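Local coordinates for DUF2235 domain-containing protein (Pseudomonas aeruginosa, PDB 4O5P), which is a type VI secretion phospholipase effector, Tle1, thought to hydrolyse membrane phospholipids with an alpha/beta-hydrolase-type catalytic domain, at residues 67-79 and 89-101. Numbering follows the deposited sequence.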
loop_
_atom_site.group_PDB
_atom_site.type_symbol
_atom_site.label_atom_id
_atom_site.label_comp_id
_atom_site.label_asym_id
_atom_site.label_seq_id
_atom_site.Cartn_x
_atom_site.Cartn_y
_atom_site.Cartn_z
ATOM N N ILE A 67 4.640 -5.966 -21.139
ATOM C CA ILE A 67 4.106 -4.787 -20.466
ATOM C C ILE A 67 4.495 -4.750 -18.997
ATOM O O ILE A 67 4.164 -5.659 -18.242
ATOM C CB ILE A 67 2.576 -4.755 -20.520
ATOM C CG1 ILE A 67 2.071 -4.790 -21.968
ATOM C CG2 ILE A 67 2.038 -3.534 -19.781
ATOM C CD1 ILE A 67 0.600 -5.177 -22.083
ATOM N N THR A 68 5.182 -3.687 -18.594
ATOM C CA THR A 68 5.435 -3.431 -17.176
ATOM C C THR A 68 4.444 -2.389 -16.639
ATOM O O THR A 68 4.250 -1.333 -17.260
ATOM C CB THR A 68 6.866 -2.924 -16.957
ATOM O OG1 THR A 68 7.806 -3.867 -17.494
ATOM C CG2 THR A 68 7.144 -2.727 -15.475
ATOM N N LEU A 69 3.836 -2.683 -15.484
ATOM C CA LEU A 69 2.913 -1.787 -14.784
ATOM C C LEU A 69 3.362 -1.617 -13.320
ATOM O O LEU A 69 3.509 -2.594 -12.604
ATOM C CB LEU A 69 1.503 -2.384 -14.822
ATOM C CG LEU A 69 0.326 -1.623 -14.224
ATOM C CD1 LEU A 69 0.303 -0.215 -14.760
ATOM C CD2 LEU A 69 -1.000 -2.314 -14.555
ATOM N N GLY A 70 3.594 -0.385 -12.887
ATOM C CA GLY A 70 4.016 -0.125 -11.520
ATOM C C GLY A 70 2.993 0.727 -10.792
ATOM O O GLY A 70 2.681 1.835 -11.236
ATOM N N PHE A 71 2.459 0.198 -9.687
ATOM C CA PHE A 71 1.548 0.925 -8.817
ATOM C C PHE A 71 2.317 1.377 -7.572
ATOM O O PHE A 71 2.708 0.546 -6.714
ATOM C CB PHE A 71 0.400 0.026 -8.360
ATOM C CG PHE A 71 -0.461 -0.513 -9.473
ATOM C CD1 PHE A 71 -1.530 0.222 -9.953
ATOM C CD2 PHE A 71 -0.242 -1.785 -9.988
ATOM C CE1 PHE A 71 -2.348 -0.274 -10.951
ATOM C CE2 PHE A 71 -1.062 -2.300 -10.979
ATOM C CZ PHE A 71 -2.119 -1.539 -11.462
ATOM N N ASP A 72 2.522 2.690 -7.472
ATOM C CA ASP A 72 3.331 3.262 -6.399
ATOM C C ASP A 72 2.583 3.257 -5.077
ATOM O O ASP A 72 1.368 2.999 -5.030
ATOM C CB ASP A 72 3.785 4.684 -6.732
ATOM C CG ASP A 72 5.171 4.986 -6.193
ATOM O OD1 ASP A 72 5.613 4.291 -5.239
ATOM O OD2 ASP A 72 5.826 5.921 -6.716
ATOM N N GLY A 73 3.308 3.546 -4.000
ATOM C CA GLY A 73 2.751 3.385 -2.674
ATOM C C GLY A 73 1.985 4.579 -2.163
ATOM O O GLY A 73 1.830 5.587 -2.853
ATOM N N THR A 74 1.510 4.443 -0.933
ATOM C CA THR A 74 0.778 5.480 -0.234
ATOM C C THR A 74 1.591 6.763 -0.187
ATOM O O THR A 74 2.711 6.767 0.314
ATOM C CB THR A 74 0.512 5.020 1.207
ATOM O OG1 THR A 74 -0.082 3.713 1.173
ATOM C CG2 THR A 74 -0.408 5.996 1.921
ATOM N N ASN A 75 1.009 7.843 -0.707
ATOM C CA ASN A 75 1.636 9.166 -0.720
ATOM C C ASN A 75 2.928 9.233 -1.535
ATOM O O ASN A 75 3.713 10.173 -1.386
ATOM C CB ASN A 75 1.885 9.693 0.703
ATOM C CG ASN A 75 1.981 11.208 0.752
ATOM O OD1 ASN A 75 1.147 11.912 0.170
ATOM N ND2 ASN A 75 2.998 11.722 1.446
ATOM N N ASN A 76 3.153 8.235 -2.386
ATOM C CA ASN A 76 4.282 8.281 -3.310
ATOM C C ASN A 76 3.869 8.749 -4.699
ATOM O O ASN A 76 2.995 8.141 -5.340
ATOM C CB ASN A 76 4.918 6.899 -3.442
ATOM C CG ASN A 76 5.380 6.347 -2.128
ATOM O OD1 ASN A 76 4.714 5.509 -1.541
ATOM N ND2 ASN A 76 6.530 6.812 -1.652
ATOM N N ASN A 77 4.522 9.795 -5.188
ATOM C CA ASN A 77 4.246 10.312 -6.526
ATOM C C ASN A 77 5.571 10.628 -7.202
ATOM O O ASN A 77 6.300 11.505 -6.735
ATOM C CB ASN A 77 3.390 11.577 -6.416
ATOM C CG ASN A 77 3.067 12.183 -7.760
ATOM O OD1 ASN A 77 3.932 12.770 -8.407
ATOM N ND2 ASN A 77 1.811 12.062 -8.185
ATOM N N ASP A 78 5.886 9.924 -8.291
ATOM C CA ASP A 78 7.207 10.024 -8.909
ATOM C C ASP A 78 7.553 11.441 -9.368
ATOM O O ASP A 78 8.636 11.936 -9.069
ATOM C CB ASP A 78 7.355 9.034 -10.078
ATOM C CG ASP A 78 8.783 8.946 -10.579
ATOM O OD1 ASP A 78 9.706 9.217 -9.788
ATOM O OD2 ASP A 78 9.002 8.611 -11.758
ATOM N N LYS A 79 6.630 12.086 -10.081
ATOM C CA LYS A 79 6.825 13.465 -10.546
ATOM C C LYS A 79 7.210 14.375 -9.382
ATOM O O LYS A 79 8.219 15.083 -9.430
ATOM C CB LYS A 79 5.546 14.013 -11.199
ATOM C CG LYS A 79 5.067 13.270 -12.458
ATOM C CD LYS A 79 3.757 13.888 -12.981
ATOM C CE LYS A 79 3.261 13.206 -14.253
ATOM N NZ LYS A 79 4.279 13.210 -15.329
ATOM N N CYS A 89 12.244 9.057 -4.768
ATOM C CA CYS A 89 11.531 8.043 -5.544
ATOM C C CYS A 89 11.441 6.726 -4.766
ATOM O O CYS A 89 12.426 6.293 -4.167
ATOM C CB CYS A 89 12.290 7.762 -6.855
ATOM S SG CYS A 89 12.588 9.207 -7.909
ATOM N N SER A 90 10.279 6.077 -4.804
ATOM C CA SER A 90 10.122 4.753 -4.196
ATOM C C SER A 90 10.816 3.688 -5.033
ATOM O O SER A 90 11.301 3.962 -6.136
ATOM C CB SER A 90 8.648 4.390 -4.084
ATOM O OG SER A 90 8.093 4.049 -5.352
ATOM N N ASN A 91 10.840 2.457 -4.531
ATOM C CA ASN A 91 11.384 1.372 -5.326
ATOM C C ASN A 91 10.546 1.021 -6.554
ATOM O O ASN A 91 11.093 0.576 -7.563
ATOM C CB ASN A 91 11.637 0.141 -4.472
ATOM C CG ASN A 91 12.784 0.336 -3.528
ATOM O OD1 ASN A 91 13.616 1.220 -3.730
ATOM N ND2 ASN A 91 12.843 -0.488 -2.486
ATOM N N VAL A 92 9.233 1.226 -6.481
ATOM C CA VAL A 92 8.399 1.045 -7.660
ATOM C C VAL A 92 8.827 2.016 -8.760
ATOM O O VAL A 92 8.999 1.622 -9.917
ATOM C CB VAL A 92 6.901 1.194 -7.333
ATOM C CG1 VAL A 92 6.076 1.259 -8.602
ATOM C CG2 VAL A 92 6.439 0.018 -6.451
ATOM N N ALA A 93 9.023 3.275 -8.394
ATOM C CA ALA A 93 9.394 4.281 -9.379
ATOM C C ALA A 93 10.785 3.980 -9.912
ATOM O O ALA A 93 11.033 4.115 -11.108
ATOM C CB ALA A 93 9.321 5.675 -8.787
ATOM N N ARG A 94 11.686 3.547 -9.030
ATOM C CA ARG A 94 13.030 3.160 -9.455
ATOM C C ARG A 94 12.995 2.025 -10.479
ATOM O O ARG A 94 13.659 2.103 -11.508
ATOM C CB ARG A 94 13.918 2.829 -8.242
ATOM C CG ARG A 94 14.289 4.071 -7.432
ATOM C CD ARG A 94 14.885 3.746 -6.072
ATOM N NE ARG A 94 14.759 4.904 -5.190
ATOM C CZ ARG A 94 15.721 5.804 -4.985
ATOM N NH1 ARG A 94 16.907 5.666 -5.568
ATOM N NH2 ARG A 94 15.510 6.824 -4.169
ATOM N N LEU A 95 12.180 1.003 -10.230
ATOM C CA LEU A 95 12.060 -0.129 -11.148
ATOM C C LEU A 95 11.411 0.243 -12.482
ATOM O O LEU A 95 11.741 -0.348 -13.525
ATOM C CB LEU A 95 11.275 -1.264 -10.486
ATOM C CG LEU A 95 12.039 -1.958 -9.365
ATOM C CD1 LEU A 95 11.122 -2.893 -8.594
ATOM C CD2 LEU A 95 13.247 -2.705 -9.947
ATOM N N ILE A 96 10.490 1.212 -12.438
ATOM C CA ILE A 96 9.891 1.746 -13.657
ATOM C C ILE A 96 10.916 2.561 -14.477
ATOM O O ILE A 96 11.012 2.401 -15.689
ATOM C CB ILE A 96 8.623 2.563 -13.340
ATOM C CG1 ILE A 96 7.498 1.625 -12.875
ATOM C CG2 ILE A 96 8.171 3.348 -14.568
ATOM C CD1 ILE A 96 7.060 0.638 -13.953
ATOM N N HIS A 97 11.691 3.412 -13.808
ATOM C CA HIS A 97 12.762 4.158 -14.453
ATOM C C HIS A 97 13.738 3.215 -15.171
ATOM O O HIS A 97 14.232 3.532 -16.249
ATOM C CB HIS A 97 13.566 4.957 -13.419
ATOM C CG HIS A 97 12.777 5.994 -12.686
ATOM N ND1 HIS A 97 13.212 6.557 -11.503
ATOM C CD2 HIS A 97 11.595 6.587 -12.972
ATOM C CE1 HIS A 97 12.331 7.452 -11.094
ATOM N NE2 HIS A 97 11.336 7.481 -11.961
ATOM N N ALA A 98 14.022 2.069 -14.549
ATOM C CA ALA A 98 14.956 1.077 -15.099
ATOM C C ALA A 98 14.289 0.060 -16.019
ATOM O O ALA A 98 14.944 -0.875 -16.501
ATOM C CB ALA A 98 15.680 0.346 -13.970
ATOM N N SER A 99 12.989 0.221 -16.243
ATOM C CA SER A 99 12.265 -0.655 -17.158
ATOM C C SER A 99 12.270 -0.111 -18.594
ATOM O O SER A 99 12.255 1.099 -18.822
ATOM C CB SER A 99 10.824 -0.889 -16.680
ATOM O OG SER A 99 10.765 -1.806 -15.591
ATOM N N ILE A 100 12.294 -1.022 -19.555
ATOM C CA ILE A 100 12.243 -0.669 -20.970
ATOM C C ILE A 100 10.783 -0.444 -21.379
ATOM O O ILE A 100 9.888 -1.102 -20.850
ATOM C CB ILE A 100 12.873 -1.808 -21.795
ATOM C CG1 ILE A 100 14.327 -2.016 -21.361
ATOM C CG2 ILE A 100 12.766 -1.548 -23.297
ATOM C CD1 ILE A 100 14.899 -3.379 -21.747
ATOM N N GLY A 101 10.531 0.489 -22.295
ATOM C CA GLY A 101 9.180 0.713 -22.788
ATOM C C GLY A 101 8.849 2.174 -23.020
ATOM O O GLY A 101 7.680 2.568 -23.035
HETATM O O HOH W 1 10.426 -4.228 -15.652
HETATM O O HOH W 2 8.465 -2.955 -20.005
HETATM O O HOH W 3 7.917 7.500 -5.877
#
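In the alpha/beta-hydrolase core, strand 62-71 lies between strands 111-116 and 225-236, and helix 91-97 packs nearly antiparallel over it, on the crossover to strand 111-116; the two short axes approach to 8.1 Å. Val92 and Ile96, one helical turn apart, press on the bare backbone of Gly70: Val92 CG1 lies 3.8 Å from Gly70 C, and Ile96 CD1 is equally close to Gly70 N. Farther back along the strand, Thr68 turns its methyl CG2 to Ile96 CD1 (3.7 Å) and to Ser99 OG, which itself donates to Leu95 O.

Where the strand ends, Asp72 ties down the start of the helix. Asp72 OD1 accepts a very short 2.5 Å hydrogen bond from Ser90 OG and another from Gly73 N. Ser90 is the N-cap; chi1 of 74° sets its OG between the backbone N and the carbonyl carbon, where it also caps Ala93 N. Asp72 OD2 bonds to Tyr115. The loop beyond runs close to the probable nucleophile elbow, Thr74 OG1 bonding to Ser237 OG.

After the turn the chain comes back alongside the helix, and the Asp78 carboxylate lies against Ala93 CB. The other ring nitrogen of His97, ND1, is hydrogen-bonded to Glu446 OE1, while NE2 donates to the syn side of Asp78 OD2 over 2.6 Å, nearly straight at 164° but tilted 26° out of the carboxylate plane.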